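Local coordinates for protein kojibiose phosphorylase (Gut metagenome, PDB 6W0P) that belongs to glycoside hydrolase family 65, carbohydrate-active enzymes that join a beta-sandwich N-terminal domain to a helical catalytic domain, at residues I157-L171 with L233-I247. Residues are numbered along the deposited sequence; the frame is centred on the assembly and turned at random.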
loop_
_atom_site.group_PDB
_atom_site.type_symbol
_atom_site.label_atom_id
_atom_site.label_comp_id
_atom_site.label_asym_id
_atom_site.label_seq_id
_atom_site.Cartn_x
_atom_site.Cartn_y
_atom_site.Cartn_z
ATOM N N ILE A 157 -22.748 -39.137 22.071
ATOM C CA ILE A 157 -22.766 -38.511 23.417
ATOM C C ILE A 157 -23.304 -39.558 24.394
ATOM O O ILE A 157 -24.439 -40.041 24.187
ATOM C CB ILE A 157 -23.622 -37.231 23.415
ATOM C CG1 ILE A 157 -23.238 -36.284 22.278
ATOM C CG2 ILE A 157 -23.532 -36.546 24.766
ATOM C CD1 ILE A 157 -24.285 -35.242 21.966
ATOM N N SER A 158 -22.505 -39.888 25.407
ATOM C CA SER A 158 -22.892 -40.761 26.536
ATOM C C SER A 158 -22.843 -39.990 27.869
ATOM O O SER A 158 -21.960 -39.133 28.060
ATOM C CB SER A 158 -22.025 -41.959 26.579
ATOM O OG SER A 158 -20.832 -41.659 27.257
ATOM N N PHE A 159 -23.766 -40.323 28.769
ATOM C CA PHE A 159 -23.915 -39.732 30.119
ATOM C C PHE A 159 -23.849 -40.876 31.135
ATOM O O PHE A 159 -24.500 -41.915 30.904
ATOM C CB PHE A 159 -25.248 -38.985 30.202
ATOM C CG PHE A 159 -25.415 -37.822 29.253
ATOM C CD1 PHE A 159 -25.013 -36.547 29.610
ATOM C CD2 PHE A 159 -26.024 -37.988 28.024
ATOM C CE1 PHE A 159 -25.188 -35.478 28.752
ATOM C CE2 PHE A 159 -26.193 -36.918 27.163
ATOM C CZ PHE A 159 -25.782 -35.662 27.531
ATOM N N GLU A 160 -23.050 -40.739 32.189
ATOM C CA GLU A 160 -23.095 -41.720 33.305
ATOM C C GLU A 160 -23.092 -40.960 34.629
ATOM O O GLU A 160 -22.014 -40.446 35.009
ATOM C CB GLU A 160 -21.952 -42.735 33.244
ATOM C CG GLU A 160 -22.082 -43.811 34.320
ATOM C CD GLU A 160 -21.205 -45.043 34.141
ATOM O OE1 GLU A 160 -20.669 -45.238 33.025
ATOM O OE2 GLU A 160 -21.047 -45.797 35.132
ATOM N N SER A 161 -24.256 -40.908 35.290
ATOM C CA SER A 161 -24.473 -40.233 36.594
ATOM C C SER A 161 -24.217 -41.214 37.737
ATOM O O SER A 161 -24.626 -42.380 37.607
ATOM C CB SER A 161 -25.864 -39.669 36.682
ATOM O OG SER A 161 -25.959 -38.773 37.778
ATOM N N ASP A 162 -23.570 -40.760 38.810
ATOM C CA ASP A 162 -23.385 -41.567 40.051
ATOM C C ASP A 162 -24.703 -41.603 40.852
ATOM O O ASP A 162 -24.811 -42.469 41.716
ATOM C CB ASP A 162 -22.180 -41.101 40.889
ATOM C CG ASP A 162 -22.303 -39.711 41.513
ATOM O OD1 ASP A 162 -23.255 -38.958 41.138
ATOM O OD2 ASP A 162 -21.447 -39.375 42.375
ATOM N N ILE A 163 -25.676 -40.724 40.590
ATOM C CA ILE A 163 -27.033 -40.775 41.233
ATOM C C ILE A 163 -28.110 -40.704 40.158
ATOM O O ILE A 163 -27.826 -40.186 39.087
ATOM C CB ILE A 163 -27.257 -39.650 42.265
ATOM C CG1 ILE A 163 -27.156 -38.264 41.627
ATOM C CG2 ILE A 163 -26.323 -39.784 43.456
ATOM C CD1 ILE A 163 -27.525 -37.134 42.554
ATOM N N ASP A 164 -29.316 -41.164 40.480
ATOM C CA ASP A 164 -30.550 -40.871 39.698
ATOM C C ASP A 164 -30.682 -39.349 39.569
ATOM O O ASP A 164 -30.646 -38.663 40.607
ATOM C CB ASP A 164 -31.804 -41.481 40.337
ATOM C CG ASP A 164 -31.856 -42.998 40.281
ATOM O OD1 ASP A 164 -31.190 -43.580 39.402
ATOM O OD2 ASP A 164 -32.543 -43.594 41.129
ATOM N N THR A 165 -30.777 -38.845 38.339
ATOM C CA THR A 165 -31.056 -37.413 38.053
ATOM C C THR A 165 -31.591 -37.267 36.626
ATOM O O THR A 165 -31.508 -38.241 35.823
ATOM C CB THR A 165 -29.808 -36.543 38.256
ATOM O OG1 THR A 165 -30.219 -35.180 38.163
ATOM C CG2 THR A 165 -28.711 -36.814 37.240
ATOM N N ASP A 166 -32.086 -36.075 36.324
ATOM C CA ASP A 166 -32.671 -35.686 35.021
ATOM C C ASP A 166 -31.727 -34.663 34.390
ATOM O O ASP A 166 -31.206 -33.793 35.123
ATOM C CB ASP A 166 -34.073 -35.081 35.181
ATOM C CG ASP A 166 -35.183 -36.074 35.495
ATOM O OD1 ASP A 166 -34.911 -37.296 35.490
ATOM O OD2 ASP A 166 -36.325 -35.612 35.746
ATOM N N ILE A 167 -31.508 -34.754 33.081
ATOM C CA ILE A 167 -30.750 -33.716 32.333
ATOM C C ILE A 167 -31.526 -33.398 31.069
ATOM O O ILE A 167 -32.337 -34.240 30.645
ATOM C CB ILE A 167 -29.321 -34.181 32.003
ATOM C CG1 ILE A 167 -29.314 -35.225 30.883
ATOM C CG2 ILE A 167 -28.622 -34.686 33.254
ATOM C CD1 ILE A 167 -27.930 -35.537 30.366
ATOM N N LYS A 168 -31.232 -32.244 30.488
ATOM C CA LYS A 168 -31.730 -31.861 29.157
ATOM C C LYS A 168 -30.554 -31.844 28.185
ATOM O O LYS A 168 -29.512 -31.294 28.540
ATOM C CB LYS A 168 -32.407 -30.495 29.216
ATOM C CG LYS A 168 -33.342 -30.249 28.047
ATOM C CD LYS A 168 -33.447 -28.804 27.617
ATOM C CE LYS A 168 -34.243 -28.689 26.333
ATOM N NZ LYS A 168 -34.689 -27.299 26.100
ATOM N N LEU A 169 -30.727 -32.438 27.009
ATOM C CA LEU A 169 -29.739 -32.400 25.909
ATOM C C LEU A 169 -30.425 -31.779 24.702
ATOM O O LEU A 169 -31.558 -32.221 24.393
ATOM C CB LEU A 169 -29.264 -33.823 25.621
ATOM C CG LEU A 169 -28.428 -34.015 24.360
ATOM C CD1 LEU A 169 -27.069 -33.337 24.466
ATOM C CD2 LEU A 169 -28.257 -35.485 24.090
ATOM N N GLU A 170 -29.800 -30.751 24.118
ATOM C CA GLU A 170 -30.214 -30.120 22.839
ATOM C C GLU A 170 -29.137 -30.429 21.785
ATOM O O GLU A 170 -27.978 -30.142 22.061
ATOM C CB GLU A 170 -30.385 -28.610 23.005
ATOM C CG GLU A 170 -31.418 -28.208 24.048
ATOM C CD GLU A 170 -31.605 -26.707 24.258
ATOM O OE1 GLU A 170 -30.886 -25.909 23.616
ATOM O OE2 GLU A 170 -32.458 -26.332 25.077
ATOM N N LEU A 171 -29.521 -31.002 20.644
ATOM C CA LEU A 171 -28.673 -31.100 19.435
ATOM C C LEU A 171 -29.062 -29.975 18.467
ATOM O O LEU A 171 -30.260 -29.877 18.102
ATOM C CB LEU A 171 -28.828 -32.475 18.772
ATOM C CG LEU A 171 -28.638 -33.703 19.659
ATOM C CD1 LEU A 171 -28.589 -34.948 18.795
ATOM C CD2 LEU A 171 -27.384 -33.597 20.511
ATOM N N LEU A 233 -33.122 -30.436 18.166
ATOM C CA LEU A 233 -33.802 -31.606 18.746
ATOM C C LEU A 233 -33.613 -31.536 20.271
ATOM O O LEU A 233 -32.459 -31.403 20.718
ATOM C CB LEU A 233 -33.191 -32.865 18.120
ATOM C CG LEU A 233 -33.563 -33.148 16.660
ATOM C CD1 LEU A 233 -32.638 -34.197 16.051
ATOM C CD2 LEU A 233 -35.004 -33.609 16.536
ATOM N N ASN A 234 -34.719 -31.579 21.037
ATOM C CA ASN A 234 -34.737 -31.548 22.531
ATOM C C ASN A 234 -34.868 -32.977 23.063
ATOM O O ASN A 234 -35.775 -33.699 22.601
ATOM C CB ASN A 234 -35.889 -30.704 23.095
ATOM C CG ASN A 234 -35.760 -29.237 22.752
ATOM O OD1 ASN A 234 -34.684 -28.650 22.892
ATOM N ND2 ASN A 234 -36.854 -28.631 22.313
ATOM N N TYR A 235 -33.996 -33.374 23.990
ATOM C CA TYR A 235 -34.077 -34.684 24.693
ATOM C C TYR A 235 -34.175 -34.401 26.192
ATOM O O TYR A 235 -33.358 -33.641 26.732
ATOM C CB TYR A 235 -32.923 -35.612 24.298
ATOM C CG TYR A 235 -32.839 -35.847 22.809
ATOM C CD1 TYR A 235 -33.577 -36.848 22.199
ATOM C CD2 TYR A 235 -32.056 -35.036 21.999
ATOM C CE1 TYR A 235 -33.545 -37.036 20.829
ATOM C CE2 TYR A 235 -32.011 -35.213 20.629
ATOM C CZ TYR A 235 -32.764 -36.210 20.041
ATOM O OH TYR A 235 -32.730 -36.384 18.695
ATOM N N GLU A 236 -35.221 -34.942 26.809
ATOM C CA GLU A 236 -35.469 -34.896 28.269
ATOM C C GLU A 236 -35.058 -36.264 28.787
ATOM O O GLU A 236 -35.841 -37.201 28.628
ATOM C CB GLU A 236 -36.942 -34.621 28.601
ATOM C CG GLU A 236 -37.516 -33.368 27.964
ATOM C CD GLU A 236 -36.953 -32.058 28.481
ATOM O OE1 GLU A 236 -37.111 -31.031 27.768
ATOM O OE2 GLU A 236 -36.358 -32.063 29.588
ATOM N N LEU A 237 -33.836 -36.387 29.293
ATOM C CA LEU A 237 -33.286 -37.707 29.669
ATOM C C LEU A 237 -33.336 -37.859 31.185
ATOM O O LEU A 237 -32.967 -36.894 31.898
ATOM C CB LEU A 237 -31.856 -37.834 29.133
ATOM C CG LEU A 237 -31.709 -37.624 27.625
ATOM C CD1 LEU A 237 -30.253 -37.580 27.231
ATOM C CD2 LEU A 237 -32.458 -38.697 26.840
ATOM N N THR A 238 -33.745 -39.047 31.625
ATOM C CA THR A 238 -33.599 -39.528 33.010
ATOM C C THR A 238 -32.396 -40.463 33.038
ATOM O O THR A 238 -32.409 -41.466 32.332
ATOM C CB THR A 238 -34.908 -40.156 33.498
ATOM O OG1 THR A 238 -35.845 -39.101 33.289
ATOM C CG2 THR A 238 -34.878 -40.596 34.951
ATOM N N LEU A 239 -31.382 -40.102 33.806
ATOM C CA LEU A 239 -30.172 -40.927 33.995
ATOM C C LEU A 239 -30.399 -41.819 35.212
ATOM O O LEU A 239 -30.778 -41.289 36.267
ATOM C CB LEU A 239 -28.954 -40.020 34.194
ATOM C CG LEU A 239 -28.668 -39.004 33.090
ATOM C CD1 LEU A 239 -27.361 -38.282 33.377
ATOM C CD2 LEU A 239 -28.629 -39.663 31.721
ATOM N N GLU A 240 -30.188 -43.121 35.049
ATOM C CA GLU A 240 -30.156 -44.107 36.152
ATOM C C GLU A 240 -28.705 -44.199 36.622
ATOM O O GLU A 240 -27.801 -44.372 35.740
ATOM C CB GLU A 240 -30.654 -45.479 35.694
ATOM C CG GLU A 240 -31.989 -45.435 34.968
ATOM C CD GLU A 240 -32.539 -46.794 34.563
ATOM O OE1 GLU A 240 -32.059 -47.821 35.112
ATOM O OE2 GLU A 240 -33.449 -46.823 33.700
ATOM N N ALA A 241 -28.510 -44.079 37.938
ATOM C CA ALA A 241 -27.205 -44.205 38.626
ATOM C C ALA A 241 -26.407 -45.375 38.034
ATOM O O ALA A 241 -26.963 -46.499 37.937
ATOM C CB ALA A 241 -27.421 -44.395 40.105
ATOM N N ASN A 242 -25.170 -45.105 37.613
ATOM C CA ASN A 242 -24.194 -46.140 37.179
ATOM C C ASN A 242 -24.619 -46.812 35.856
ATOM O O ASN A 242 -24.042 -47.853 35.533
ATOM C CB ASN A 242 -23.987 -47.167 38.302
ATOM C CG ASN A 242 -23.743 -46.522 39.652
ATOM O OD1 ASN A 242 -22.909 -45.631 39.757
ATOM N ND2 ASN A 242 -24.474 -46.944 40.675
ATOM N N LYS A 243 -25.562 -46.256 35.094
ATOM C CA LYS A 243 -26.020 -46.840 33.798
ATOM C C LYS A 243 -25.797 -45.833 32.668
ATOM O O LYS A 243 -26.398 -44.760 32.685
ATOM C CB LYS A 243 -27.500 -47.234 33.834
ATOM C CG LYS A 243 -27.942 -48.093 32.657
ATOM C CD LYS A 243 -29.445 -48.331 32.603
ATOM C CE LYS A 243 -29.866 -49.143 31.390
ATOM N NZ LYS A 243 -31.219 -49.727 31.563
ATOM N N GLU A 244 -24.958 -46.180 31.704
ATOM C CA GLU A 244 -24.562 -45.236 30.638
ATOM C C GLU A 244 -25.754 -45.059 29.695
ATOM O O GLU A 244 -26.375 -46.057 29.339
ATOM C CB GLU A 244 -23.307 -45.749 29.950
ATOM C CG GLU A 244 -22.879 -44.865 28.814
ATOM C CD GLU A 244 -21.706 -45.452 28.068
ATOM O OE1 GLU A 244 -21.910 -45.847 26.914
ATOM O OE2 GLU A 244 -20.619 -45.529 28.663
ATOM N N LYS A 245 -26.086 -43.814 29.363
ATOM C CA LYS A 245 -27.123 -43.450 28.376
ATOM C C LYS A 245 -26.403 -42.779 27.207
ATOM O O LYS A 245 -25.729 -41.772 27.446
ATOM C CB LYS A 245 -28.146 -42.522 29.042
ATOM C CG LYS A 245 -29.239 -41.995 28.131
ATOM C CD LYS A 245 -30.268 -43.054 27.797
ATOM C CE LYS A 245 -31.262 -42.607 26.737
ATOM N NZ LYS A 245 -31.637 -43.723 25.829
ATOM N N THR A 246 -26.504 -43.341 26.007
ATOM C CA THR A 246 -25.780 -42.852 24.806
ATOM C C THR A 246 -26.817 -42.463 23.770
ATOM O O THR A 246 -27.809 -43.131 23.719
ATOM C CB THR A 246 -24.811 -43.876 24.186
ATOM O OG1 THR A 246 -25.546 -44.927 23.556
ATOM C CG2 THR A 246 -23.884 -44.515 25.190
ATOM N N ILE A 247 -26.514 -41.461 22.956
ATOM C CA ILE A 247 -27.258 -41.112 21.718
ATOM C C ILE A 247 -26.221 -40.926 20.602
ATOM O O ILE A 247 -25.110 -40.441 20.905
ATOM C CB ILE A 247 -28.127 -39.865 21.964
ATOM C CG1 ILE A 247 -28.953 -39.479 20.739
ATOM C CG2 ILE A 247 -27.302 -38.694 22.457
ATOM C CD1 ILE A 247 -29.996 -38.404 21.036
HETATM O O HOH W 1 -19.859 -43.967 30.760
HETATM O O HOH W 2 -26.354 -42.335 34.347
HETATM O O HOH W 3 -22.955 -44.350 42.401
#
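Leu169 O lies at the edge of the Tyr235 ring, near its plane and 3.7 Å from Tyr235 CD2, while Ile247, its CG1 anti to the backbone N (chi1 -178°), lays CD1 over the centre of that ring, 3.6 Å above its plane. Leu171 approaches the ring obliquely with CG; beyond the segments, Tyr235 OH is hydrogen-bonded to Thr217. The Phe159 ring has Lys245 O at its edge and Ile167 CD1 against one face, offset toward the rim. Phe159 CB meets Leu239 CD2 at 3.8 Å, and Leu237 CD1 lies obliquely to the ring near Phe159 CE2, the Leu237 and Phe159 side chains crossing at about a right angle. These side chains lie in the interior of an antiparallel beta sandwich: 157-161 pairs with 245-247 in one sheet and 165-171 with 233-239 in the other, and the axes of 157-161 and 233-239 pass 8.2 Å apart at 42°. From the facing sheet, Leu169 CD2 reaches Ile247 CG2 at 3.7 Å. Where the two segments pass from one sheet to the other, Asn242 N donates to Ser161 O, and Asp164 OD1, met nearly end-on, accepts from Ala241 N at 3.1 Å. On the outward side, Thr238 OG1 donates to Asp166 OD1 from above the carboxylate plane, 55° out of it. Glu160 OE1 and Glu244 OE2 stand 4.4 Å apart; a water donating to both probably eases their repulsion.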